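Local coordinates for hypothetical protein PH1320 (Pyrococcus horikoshii, PDB 2E87) that binds GDP in an Obg-type G domain and is probably a GTP-binding protein related to NOG1, its cellular role being unknown, at residues 73-76 with 77-80; 81-84 with 85-89; 107-110 with 111-115. One frame throughout, in Å; residues are numbered along the deposited sequence.

Overall arrangement
All three contacts are one-turn, local ones in the NOG1-type N-terminal helical domain, and each is only partly buried. Contacts 1 and 2 adjoin, with centres 10 Å apart, on helix 76-86: contact 1 starts the helix and contact 2 ends it, passing into helix 88-117. Contact 3 lies well along that second helix, its centre about 38 Å from the centre of contact 2. The two helix ends use side-chain amide or carboxylate groups on backbone atoms and border the G domain through Q238; contact 3, in the later, regular turns of helix 88-117, pairs a backbone ladder with apolar packing on one flank and a loose ion pair on the exposed flank.

Contact 1: 73-76 with 77-80; sequences TLPK and FYQE. With SO4 (sulfate ion), chain D.
Q79 reaches back over the first turn of its helix to grip L74, five residues earlier: Q79 NE2 donates to L74 O at 2.6 Å. The N-H...O angle is 146°, and the amide nitrogen comes in tilted from the carbonyl plane. Q79 CG stands opposite its own carbonyl carbon (chi1 -80°), and the chain runs extended beyond it, which lays the amide back along the incoming loop; Q79 CG lies 4.0 Å from L74 CB. Next to it the helix begins in the regular way: Q79 N bonds to P75 O at 3.0 Å and E80 N to K76 O at 2.9 Å. P75 occupies the N-cap. Its CD meets the edge of the Y78 ring near the ring plane, 4.2 Å from Y78 CD2, while F77 CD2 sits over one face of the same ring, offset toward the rim. A sulfate ion, probably from the crystallisation liquor, rests at this helix start, where K76 N donates to sulfate O2 at a doubtfully short 2.5 Å.

Outside partners meet the polar ends: Y78 OH reaches P161 O, Q79 OE1 has a weak bond from R88 NH1, and E80 OE2 bonds to Q238 on helix 234-241 of the G domain. An alanine at Q79 would remove the side-chain donor, and L74 O would probably lose this mate, leaving the chain before P75 less firmly tied to the helix. P75 brings no side-chain acceptor for the first-turn amides; the Q79 amide does a different job, tying the carbonyl of L74 ahead of the helix, and the sulfate, its bond doubtful, is consistent with the anion affinity of helix N-termini.

Contact 2: 81-84 with 85-89; sequences LVDV and LVDRD
Helix 76-86 closes with L85 N bonded to L81 O and V86 N to V82 O, and then bends at D87, whose positive phi (76°) takes the chain out of helical geometry although D87 N still reaches D83 O at 2.9 Å, from above the carbonyl plane. D83 bridges the break: with CG opposite its backbone N (chi1 -173°), its OD2 accepts R88 N at 2.9 Å, from above the carboxylate plane, and R88 CB packs 3.6 Å from the same OD2. D83 OD1 is held by Q238. D87 is both the residue that leaves the first helix and the N-cap of helix 88-117, its side chain capping a backbone N further on and bonding T90 OG1. The joint is thus a tight helix-to-helix turn with two aspartates at the new N-terminus; D83 OD2 and D87 OD2 approach to 4.0 Å, a like-charge proximity that the helix amides probably ease. On another side V82 CG1 meets V86 CG2 at 4.1 Å, and V86 also packs against A153 and V156 of helix 144-156. L85 CG lies 3.4 Å from L81 O, while V84 turns to Q238 and A239 of the G domain.

Contact 3: 107-110 with 111-115; sequences ELEE and RYVER
Within helix 88-117, a long member of the N-terminal helical bundle, E107 and L108 meet R111 and Y112 one turn further on. R111 N bonds to E107 O and Y112 N to L108 O, the latter at 2.8 Å and nearly straight; V113 N continues the ladder to E109 O. L108 and Y112 run side by side in the same direction, L108 CD2 lying 4.1 Å from Y112 CE2, and L108 O sits in plane at the ring edge, 3.2 Å from Y112 CD2. This flank faces helix 122-142, where L108 touches F132 and Y112 OH bonds to R135 NE. Helix 38-67 takes the adjoining flank: E109 OE1 bonds to S54 OG of that helix and also forms a salt bridge with R106 of its own helix, while V113 packs on V50 and R51. Helix 88-117 thus packs on two bundle helices. On the exposed flank E107 stretches out beside R111, and the R111 chain, bent at chi2 (108°) and chi3, folds back so that NH2 comes to 3.8 Å from E107 OE2, a long salt bridge with the carboxylate and guanidinium planes steeply inclined. R111 NH1 also passes L108 CD2 at 3.9 Å.

Contact 1: 73-76 with 77-80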
ATOM      1  N   THR A  73      -6.618  -6.895   4.821  1.00 41.64           N
ATOM      2  CA  THR A  73      -6.816  -5.977   5.943  1.00 41.46           C
ATOM      3  C   THR A  73      -6.479  -4.528   5.566  1.00 42.95           C
ATOM      4  O   THR A  73      -6.664  -3.612   6.362  1.00 42.12           O
ATOM      5  CB  THR A  73      -5.926  -6.353   7.150  1.00 45.10           C
ATOM      6  OG1 THR A  73      -4.564  -5.988   6.881  1.00 47.98           O
ATOM      7  CG2 THR A  73      -6.008  -7.853   7.430  1.00 37.59           C
ATOM      8  N   LEU A  74      -5.986  -4.320   4.354  1.00 41.85           N
ATOM      9  CA  LEU A  74      -5.623  -2.984   3.918  1.00 38.90           C
ATOM     10  C   LEU A  74      -6.754  -2.232   3.258  1.00 36.66           C
ATOM     11  O   LEU A  74      -7.687  -2.824   2.724  1.00 40.10           O
ATOM     12  CB  LEU A  74      -4.446  -3.055   2.935  1.00 37.11           C
ATOM     13  CG  LEU A  74      -3.131  -3.593   3.513  1.00 42.15           C
ATOM     14  CD1 LEU A  74      -2.018  -3.466   2.510  1.00 34.84           C
ATOM     15  CD2 LEU A  74      -2.781  -2.824   4.764  1.00 38.92           C
ATOM     16  N   PRO A  75      -6.711  -0.901   3.319  1.00 37.91           N
ATOM     17  CA  PRO A  75      -7.779  -0.141   2.664  1.00 37.25           C
ATOM     18  C   PRO A  75      -7.671  -0.467   1.158  1.00 36.10           C
ATOM     19  O   PRO A  75      -6.570  -0.713   0.657  1.00 41.79           O
ATOM     20  CB  PRO A  75      -7.401   1.302   2.977  1.00 41.26           C
ATOM     21  CG  PRO A  75      -6.772   1.190   4.332  1.00 37.80           C
ATOM     22  CD  PRO A  75      -5.902  -0.040   4.199  1.00 36.64           C
ATOM     23  N   LYS A  76      -8.797  -0.487   0.453  1.00 39.37           N
ATOM     24  CA  LYS A  76      -8.831  -0.796  -0.976  1.00 43.59           C
ATOM     25  C   LYS A  76      -7.806  -0.047  -1.801  1.00 40.82           C
ATOM     26  O   LYS A  76      -7.242  -0.597  -2.736  1.00 41.49           O
ATOM     27  CB  LYS A  76     -10.220  -0.537  -1.556  1.00 42.97           C
ATOM     28  CG  LYS A  76     -11.263  -1.521  -1.071  1.00 61.50           C
ATOM     29  CD  LYS A  76     -12.570  -1.404  -1.848  1.00 70.78           C
ATOM     30  CE  LYS A  76     -13.595  -2.437  -1.380  1.00 69.81           C
ATOM     31  NZ  LYS A  76     -14.786  -2.503  -2.290  1.00 74.60           N
ATOM     32  N   PHE A  77      -7.575   1.211  -1.453  1.00 37.49           N
ATOM     33  CA  PHE A  77      -6.612   2.035  -2.165  1.00 39.42           C
ATOM     34  C   PHE A  77      -5.223   1.404  -2.126  1.00 37.48           C
ATOM     35  O   PHE A  77      -4.561   1.311  -3.156  1.00 36.49           O
ATOM     36  CB  PHE A  77      -6.587   3.448  -1.562  1.00 35.63           C
ATOM     37  CG  PHE A  77      -5.484   4.319  -2.089  1.00 33.00           C
ATOM     38  CD1 PHE A  77      -5.515   4.799  -3.397  1.00 29.82           C
ATOM     39  CD2 PHE A  77      -4.398   4.648  -1.272  1.00 28.59           C
ATOM     40  CE1 PHE A  77      -4.483   5.596  -3.889  1.00 32.62           C
ATOM     41  CE2 PHE A  77      -3.357   5.446  -1.755  1.00 35.35           C
ATOM     42  CZ  PHE A  77      -3.404   5.923  -3.075  1.00 31.09           C
ATOM     43  N   TYR A  78      -4.785   0.975  -0.943  1.00 37.01           N
ATOM     44  CA  TYR A  78      -3.473   0.341  -0.820  1.00 38.08           C
ATOM     45  C   TYR A  78      -3.472  -1.052  -1.465  1.00 39.11           C
ATOM     46  O   TYR A  78      -2.463  -1.486  -2.022  1.00 34.91           O
ATOM     47  CB  TYR A  78      -3.032   0.251   0.640  1.00 33.86           C
ATOM     48  CG  TYR A  78      -2.394   1.522   1.163  1.00 38.79           C
ATOM     49  CD1 TYR A  78      -1.553   2.274   0.355  1.00 37.10           C
ATOM     50  CD2 TYR A  78      -2.606   1.959   2.465  1.00 45.57           C
ATOM     51  CE1 TYR A  78      -0.943   3.416   0.806  1.00 36.96           C
ATOM     52  CE2 TYR A  78      -1.986   3.124   2.939  1.00 47.45           C
ATOM     53  CZ  TYR A  78      -1.155   3.843   2.094  1.00 46.03           C
ATOM     54  OH  TYR A  78      -0.516   4.981   2.519  1.00 47.01           O
ATOM     55  N   GLN A  79      -4.596  -1.750  -1.404  1.00 37.67           N
ATOM     56  CA  GLN A  79      -4.655  -3.060  -2.037  1.00 38.36           C
ATOM     57  C   GLN A  79      -4.400  -2.856  -3.523  1.00 38.46           C
ATOM     58  O   GLN A  79      -3.685  -3.616  -4.171  1.00 35.85           O
ATOM     59  CB  GLN A  79      -6.021  -3.696  -1.826  1.00 34.11           C
ATOM     60  CG  GLN A  79      -6.176  -4.317  -0.459  1.00 38.72           C
ATOM     61  CD  GLN A  79      -7.559  -4.878  -0.234  1.00 45.57           C
ATOM     62  OE1 GLN A  79      -8.129  -5.540  -1.103  1.00 43.26           O
ATOM     63  NE2 GLN A  79      -8.108  -4.620   0.942  1.00 41.69           N
ATOM     64  N   GLU A  80      -4.967  -1.790  -4.056  1.00 36.21           N
ATOM     65  CA  GLU A  80      -4.793  -1.505  -5.469  1.00 37.21           C
ATOM     66  C   GLU A  80      -3.334  -1.125  -5.792  1.00 36.41           C
ATOM     67  O   GLU A  80      -2.733  -1.661  -6.724  1.00 37.01           O
ATOM     68  CB  GLU A  80      -5.769  -0.398  -5.871  1.00 32.60           C
ATOM     69  CG  GLU A  80      -6.237  -0.460  -7.283  1.00 46.00           C
ATOM     70  CD  GLU A  80      -6.790  -1.815  -7.662  1.00 45.81           C
ATOM     71  OE1 GLU A  80      -7.531  -2.426  -6.870  1.00 41.20           O
ATOM     72  OE2 GLU A  80      -6.489  -2.267  -8.777  1.00 50.02           O
TER
HETATM   73  S   SO4 D 403     -11.667   1.050   2.404  1.00 86.31           S
HETATM   74  O1  SO4 D 403     -11.095   2.420   2.828  1.00 81.33           O
HETATM   75  O2  SO4 D 403     -10.943   0.440   1.225  1.00 85.47           O
HETATM   76  O3  SO4 D 403     -11.553   0.110   3.603  1.00 84.25           O
HETATM   77  O4  SO4 D 403     -13.128   1.200   1.952  1.00 89.09           O

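Contact 2: 81-84 with 85-89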
ATOM      1  N   LEU A  81      -2.737  -0.225  -5.024  1.00 32.53           N
ATOM      2  CA  LEU A  81      -1.372   0.143  -5.328  1.00 31.48           C
ATOM      3  C   LEU A  81      -0.375  -0.968  -5.018  1.00 34.08           C
ATOM      4  O   LEU A  81       0.647  -1.075  -5.685  1.00 39.99           O
ATOM      5  CB  LEU A  81      -0.989   1.439  -4.625  1.00 36.00           C
ATOM      6  CG  LEU A  81      -1.753   2.675  -5.103  1.00 31.37           C
ATOM      7  CD1 LEU A  81      -1.121   3.878  -4.492  1.00 37.42           C
ATOM      8  CD2 LEU A  81      -1.705   2.798  -6.594  1.00 34.43           C
ATOM      9  N   VAL A  82      -0.655  -1.788  -4.010  1.00 33.26           N
ATOM     10  CA  VAL A  82       0.224  -2.911  -3.688  1.00 31.88           C
ATOM     11  C   VAL A  82       0.274  -3.830  -4.920  1.00 33.46           C
ATOM     12  O   VAL A  82       1.332  -4.307  -5.329  1.00 33.94           O
ATOM     13  CB  VAL A  82      -0.310  -3.736  -2.481  1.00 29.01           C
ATOM     14  CG1 VAL A  82       0.328  -5.139  -2.467  1.00 20.27           C
ATOM     15  CG2 VAL A  82       0.004  -3.007  -1.177  1.00 28.09           C
ATOM     16  N   ASP A  83      -0.897  -4.070  -5.498  1.00 35.48           N
ATOM     17  CA  ASP A  83      -1.019  -4.907  -6.667  1.00 31.61           C
ATOM     18  C   ASP A  83      -0.219  -4.277  -7.801  1.00 37.35           C
ATOM     19  O   ASP A  83       0.491  -4.960  -8.523  1.00 37.23           O
ATOM     20  CB  ASP A  83      -2.496  -5.031  -7.052  1.00 35.05           C
ATOM     21  CG  ASP A  83      -2.734  -6.032  -8.187  1.00 43.74           C
ATOM     22  OD1 ASP A  83      -3.820  -5.983  -8.783  1.00 41.50           O
ATOM     23  OD2 ASP A  83      -1.858  -6.872  -8.472  1.00 41.62           O
ATOM     24  N   VAL A  84      -0.320  -2.962  -7.949  1.00 41.96           N
ATOM     25  CA  VAL A  84       0.405  -2.281  -9.012  1.00 39.19           C
ATOM     26  C   VAL A  84       1.908  -2.396  -8.857  1.00 37.67           C
ATOM     27  O   VAL A  84       2.618  -2.600  -9.827  1.00 42.13           O
ATOM     28  CB  VAL A  84       0.044  -0.770  -9.076  1.00 43.40           C
ATOM     29  CG1 VAL A  84       1.148   0.012  -9.765  1.00 32.64           C
ATOM     30  CG2 VAL A  84      -1.244  -0.586  -9.830  1.00 36.04           C
ATOM     31  N   LEU A  85       2.392  -2.267  -7.635  1.00 36.69           N
ATOM     32  CA  LEU A  85       3.826  -2.304  -7.385  1.00 38.79           C
ATOM     33  C   LEU A  85       4.522  -3.671  -7.339  1.00 39.50           C
ATOM     34  O   LEU A  85       5.671  -3.792  -7.766  1.00 44.30           O
ATOM     35  CB  LEU A  85       4.139  -1.568  -6.076  1.00 36.77           C
ATOM     36  CG  LEU A  85       3.828  -0.074  -6.016  1.00 39.64           C
ATOM     37  CD1 LEU A  85       4.172   0.479  -4.647  1.00 38.46           C
ATOM     38  CD2 LEU A  85       4.626   0.636  -7.084  1.00 41.97           C
ATOM     39  N   VAL A  86       3.853  -4.695  -6.827  1.00 39.03           N
ATOM     40  CA  VAL A  86       4.520  -5.989  -6.692  1.00 38.30           C
ATOM     41  C   VAL A  86       3.687  -7.181  -7.113  1.00 38.30           C
ATOM     42  O   VAL A  86       4.154  -8.318  -7.042  1.00 37.65           O
ATOM     43  CB  VAL A  86       4.963  -6.194  -5.224  1.00 35.35           C
ATOM     44  CG1 VAL A  86       5.741  -4.982  -4.756  1.00 30.05           C
ATOM     45  CG2 VAL A  86       3.750  -6.390  -4.312  1.00 29.92           C
ATOM     46  N   ASP A  87       2.447  -6.911  -7.525  1.00 37.02           N
ATOM     47  CA  ASP A  87       1.487  -7.934  -7.955  1.00 40.14           C
ATOM     48  C   ASP A  87       0.860  -8.723  -6.811  1.00 37.81           C
ATOM     49  O   ASP A  87       1.493  -9.587  -6.217  1.00 37.97           O
ATOM     50  CB  ASP A  87       2.111  -8.925  -8.950  1.00 39.11           C
ATOM     51  CG  ASP A  87       1.067  -9.814  -9.587  1.00 46.26           C
ATOM     52  OD1 ASP A  87       0.825 -10.928  -9.086  1.00 52.77           O
ATOM     53  OD2 ASP A  87       0.452  -9.377 -10.579  1.00 60.25           O
ATOM     54  N   ARG A  88      -0.407  -8.436  -6.542  1.00 41.08           N
ATOM     55  CA  ARG A  88      -1.129  -9.079  -5.457  1.00 44.10           C
ATOM     56  C   ARG A  88      -1.073 -10.605  -5.434  1.00 43.80           C
ATOM     57  O   ARG A  88      -0.845 -11.203  -4.383  1.00 41.01           O
ATOM     58  CB  ARG A  88      -2.596  -8.661  -5.478  1.00 43.79           C
ATOM     59  CG  ARG A  88      -3.370  -9.169  -4.268  1.00 54.35           C
ATOM     60  CD  ARG A  88      -4.808  -9.482  -4.623  1.00 59.95           C
ATOM     61  NE  ARG A  88      -5.522  -8.312  -5.113  1.00 67.20           N
ATOM     62  CZ  ARG A  88      -6.130  -7.425  -4.333  1.00 74.54           C
ATOM     63  NH1 ARG A  88      -6.116  -7.577  -3.008  1.00 72.23           N
ATOM     64  NH2 ARG A  88      -6.752  -6.386  -4.882  1.00 73.96           N
ATOM     65  N   ASP A  89      -1.310 -11.229  -6.584  1.00 41.88           N
ATOM     66  CA  ASP A  89      -1.331 -12.682  -6.665  1.00 42.42           C
ATOM     67  C   ASP A  89       0.037 -13.294  -6.365  1.00 39.51           C
ATOM     68  O   ASP A  89       0.137 -14.316  -5.694  1.00 41.78           O
ATOM     69  CB  ASP A  89      -1.856 -13.112  -8.041  1.00 49.75           C
ATOM     70  CG  ASP A  89      -1.982 -14.624  -8.179  1.00 57.27           C
ATOM     71  OD1 ASP A  89      -1.131 -15.225  -8.879  1.00 63.25           O
ATOM     72  OD2 ASP A  89      -2.920 -15.215  -7.587  1.00 54.66           O
TER

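Contact 3: 107-110 with 111-115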
ATOM      1  N   GLU A 107       6.422 -30.746  10.649  1.00 50.34           N
ATOM      2  CA  GLU A 107       6.090 -32.143  10.434  1.00 49.23           C
ATOM      3  C   GLU A 107       7.369 -32.979  10.357  1.00 46.54           C
ATOM      4  O   GLU A 107       7.455 -34.064  10.930  1.00 51.79           O
ATOM      5  CB  GLU A 107       5.290 -32.274   9.139  1.00 45.30           C
ATOM      6  CG  GLU A 107       4.779 -33.656   8.828  1.00 55.90           C
ATOM      7  CD  GLU A 107       4.205 -33.734   7.422  1.00 67.82           C
ATOM      8  OE1 GLU A 107       3.507 -32.774   7.014  1.00 67.98           O
ATOM      9  OE2 GLU A 107       4.448 -34.751   6.728  1.00 66.21           O
ATOM     10  N   LEU A 108       8.370 -32.477   9.649  1.00 42.99           N
ATOM     11  CA  LEU A 108       9.616 -33.217   9.534  1.00 42.52           C
ATOM     12  C   LEU A 108      10.267 -33.351  10.906  1.00 37.94           C
ATOM     13  O   LEU A 108      10.778 -34.405  11.246  1.00 41.68           O
ATOM     14  CB  LEU A 108      10.566 -32.524   8.552  1.00 36.69           C
ATOM     15  CG  LEU A 108      10.133 -32.614   7.087  1.00 42.11           C
ATOM     16  CD1 LEU A 108      11.026 -31.733   6.206  1.00 37.53           C
ATOM     17  CD2 LEU A 108      10.198 -34.070   6.644  1.00 36.97           C
ATOM     18  N   GLU A 109      10.238 -32.283  11.690  1.00 35.68           N
ATOM     19  CA  GLU A 109      10.821 -32.302  13.025  1.00 42.18           C
ATOM     20  C   GLU A 109      10.211 -33.409  13.874  1.00 48.03           C
ATOM     21  O   GLU A 109      10.918 -34.242  14.433  1.00 44.74           O
ATOM     22  CB  GLU A 109      10.601 -30.969  13.737  1.00 36.21           C
ATOM     23  CG  GLU A 109      10.903 -31.039  15.226  1.00 44.67           C
ATOM     24  CD  GLU A 109      10.561 -29.764  15.971  1.00 43.52           C
ATOM     25  OE1 GLU A 109       9.779 -28.944  15.451  1.00 50.65           O
ATOM     26  OE2 GLU A 109      11.060 -29.584  17.092  1.00 46.12           O
ATOM     27  N   GLU A 110       8.887 -33.405  13.970  1.00 51.76           N
ATOM     28  CA  GLU A 110       8.186 -34.404  14.744  1.00 48.83           C
ATOM     29  C   GLU A 110       8.515 -35.790  14.203  1.00 48.87           C
ATOM     30  O   GLU A 110       8.751 -36.723  14.965  1.00 48.41           O
ATOM     31  CB  GLU A 110       6.686 -34.129  14.689  1.00 53.02           C
ATOM     32  CG  GLU A 110       5.834 -35.229  15.277  1.00 61.96           C
ATOM     33  CD  GLU A 110       4.416 -34.771  15.561  1.00 69.33           C
ATOM     34  OE1 GLU A 110       4.214 -34.013  16.540  1.00 73.09           O
ATOM     35  OE2 GLU A 110       3.508 -35.163  14.799  1.00 69.14           O
ATOM     36  N   ARG A 111       8.549 -35.921  12.884  1.00 48.02           N
ATOM     37  CA  ARG A 111       8.865 -37.205  12.270  1.00 49.42           C
ATOM     38  C   ARG A 111      10.274 -37.707  12.631  1.00 50.49           C
ATOM     39  O   ARG A 111      10.435 -38.855  13.041  1.00 52.02           O
ATOM     40  CB  ARG A 111       8.720 -37.113  10.745  1.00 54.82           C
ATOM     41  CG  ARG A 111       9.590 -38.115   9.953  1.00 63.63           C
ATOM     42  CD  ARG A 111       8.783 -39.239   9.313  1.00 62.61           C
ATOM     43  NE  ARG A 111       7.729 -38.731   8.441  1.00 70.82           N
ATOM     44  CZ  ARG A 111       7.949 -38.057   7.317  1.00 73.36           C
ATOM     45  NH1 ARG A 111       9.191 -37.811   6.916  1.00 76.25           N
ATOM     46  NH2 ARG A 111       6.925 -37.618   6.600  1.00 75.04           N
ATOM     47  N   TYR A 112      11.288 -36.854  12.488  1.00 47.18           N
ATOM     48  CA  TYR A 112      12.659 -37.257  12.776  1.00 43.48           C
ATOM     49  C   TYR A 112      13.005 -37.402  14.256  1.00 43.97           C
ATOM     50  O   TYR A 112      13.800 -38.261  14.614  1.00 38.44           O
ATOM     51  CB  TYR A 112      13.631 -36.313  12.074  1.00 39.37           C
ATOM     52  CG  TYR A 112      13.790 -36.681  10.624  1.00 36.28           C
ATOM     53  CD1 TYR A 112      14.714 -37.641  10.235  1.00 33.24           C
ATOM     54  CD2 TYR A 112      12.933 -36.162   9.655  1.00 33.50           C
ATOM     55  CE1 TYR A 112      14.786 -38.082   8.935  1.00 32.67           C
ATOM     56  CE2 TYR A 112      12.986 -36.606   8.348  1.00 34.61           C
ATOM     57  CZ  TYR A 112      13.914 -37.569   7.992  1.00 36.03           C
ATOM     58  OH  TYR A 112      13.955 -38.042   6.705  1.00 34.95           O
ATOM     59  N   VAL A 113      12.424 -36.570  15.115  1.00 43.45           N
ATOM     60  CA  VAL A 113      12.684 -36.705  16.540  1.00 45.76           C
ATOM     61  C   VAL A 113      12.220 -38.101  16.978  1.00 50.87           C
ATOM     62  O   VAL A 113      12.929 -38.789  17.707  1.00 53.46           O
ATOM     63  CB  VAL A 113      11.936 -35.633  17.380  1.00 42.02           C
ATOM     64  CG1 VAL A 113      11.902 -36.050  18.851  1.00 40.30           C
ATOM     65  CG2 VAL A 113      12.643 -34.290  17.264  1.00 32.39           C
ATOM     66  N   GLU A 114      11.044 -38.523  16.518  1.00 53.06           N
ATOM     67  CA  GLU A 114      10.519 -39.841  16.871  1.00 54.42           C
ATOM     68  C   GLU A 114      11.450 -40.955  16.415  1.00 53.59           C
ATOM     69  O   GLU A 114      11.806 -41.818  17.207  1.00 56.16           O
ATOM     70  CB  GLU A 114       9.128 -40.068  16.261  1.00 53.81           C
ATOM     71  CG  GLU A 114       8.436 -41.354  16.741  1.00 59.70           C
ATOM     72  CD  GLU A 114       8.459 -42.495  15.719  1.00 66.60           C
ATOM     73  OE1 GLU A 114       9.430 -42.606  14.937  1.00 68.80           O
ATOM     74  OE2 GLU A 114       7.500 -43.301  15.710  1.00 69.54           O
ATOM     75  N   ARG A 115      11.838 -40.946  15.143  1.00 52.20           N
ATOM     76  CA  ARG A 115      12.734 -41.977  14.625  1.00 52.92           C
ATOM     77  C   ARG A 115      14.018 -42.069  15.423  1.00 53.09           C
ATOM     78  O   ARG A 115      14.472 -43.166  15.736  1.00 52.59           O
ATOM     79  CB  ARG A 115      13.115 -41.725  13.162  1.00 57.96           C
ATOM     80  CG  ARG A 115      12.434 -42.639  12.175  1.00 64.26           C
ATOM     81  CD  ARG A 115      11.032 -42.150  11.960  1.00 72.68           C
ATOM     82  NE  ARG A 115      10.186 -43.080  11.219  1.00 73.74           N
ATOM     83  CZ  ARG A 115       8.992 -42.744  10.747  1.00 70.56           C
ATOM     84  NH1 ARG A 115       8.554 -41.519  10.952  1.00 72.72           N
ATOM     85  NH2 ARG A 115       8.248 -43.611  10.080  1.00 76.29           N
TER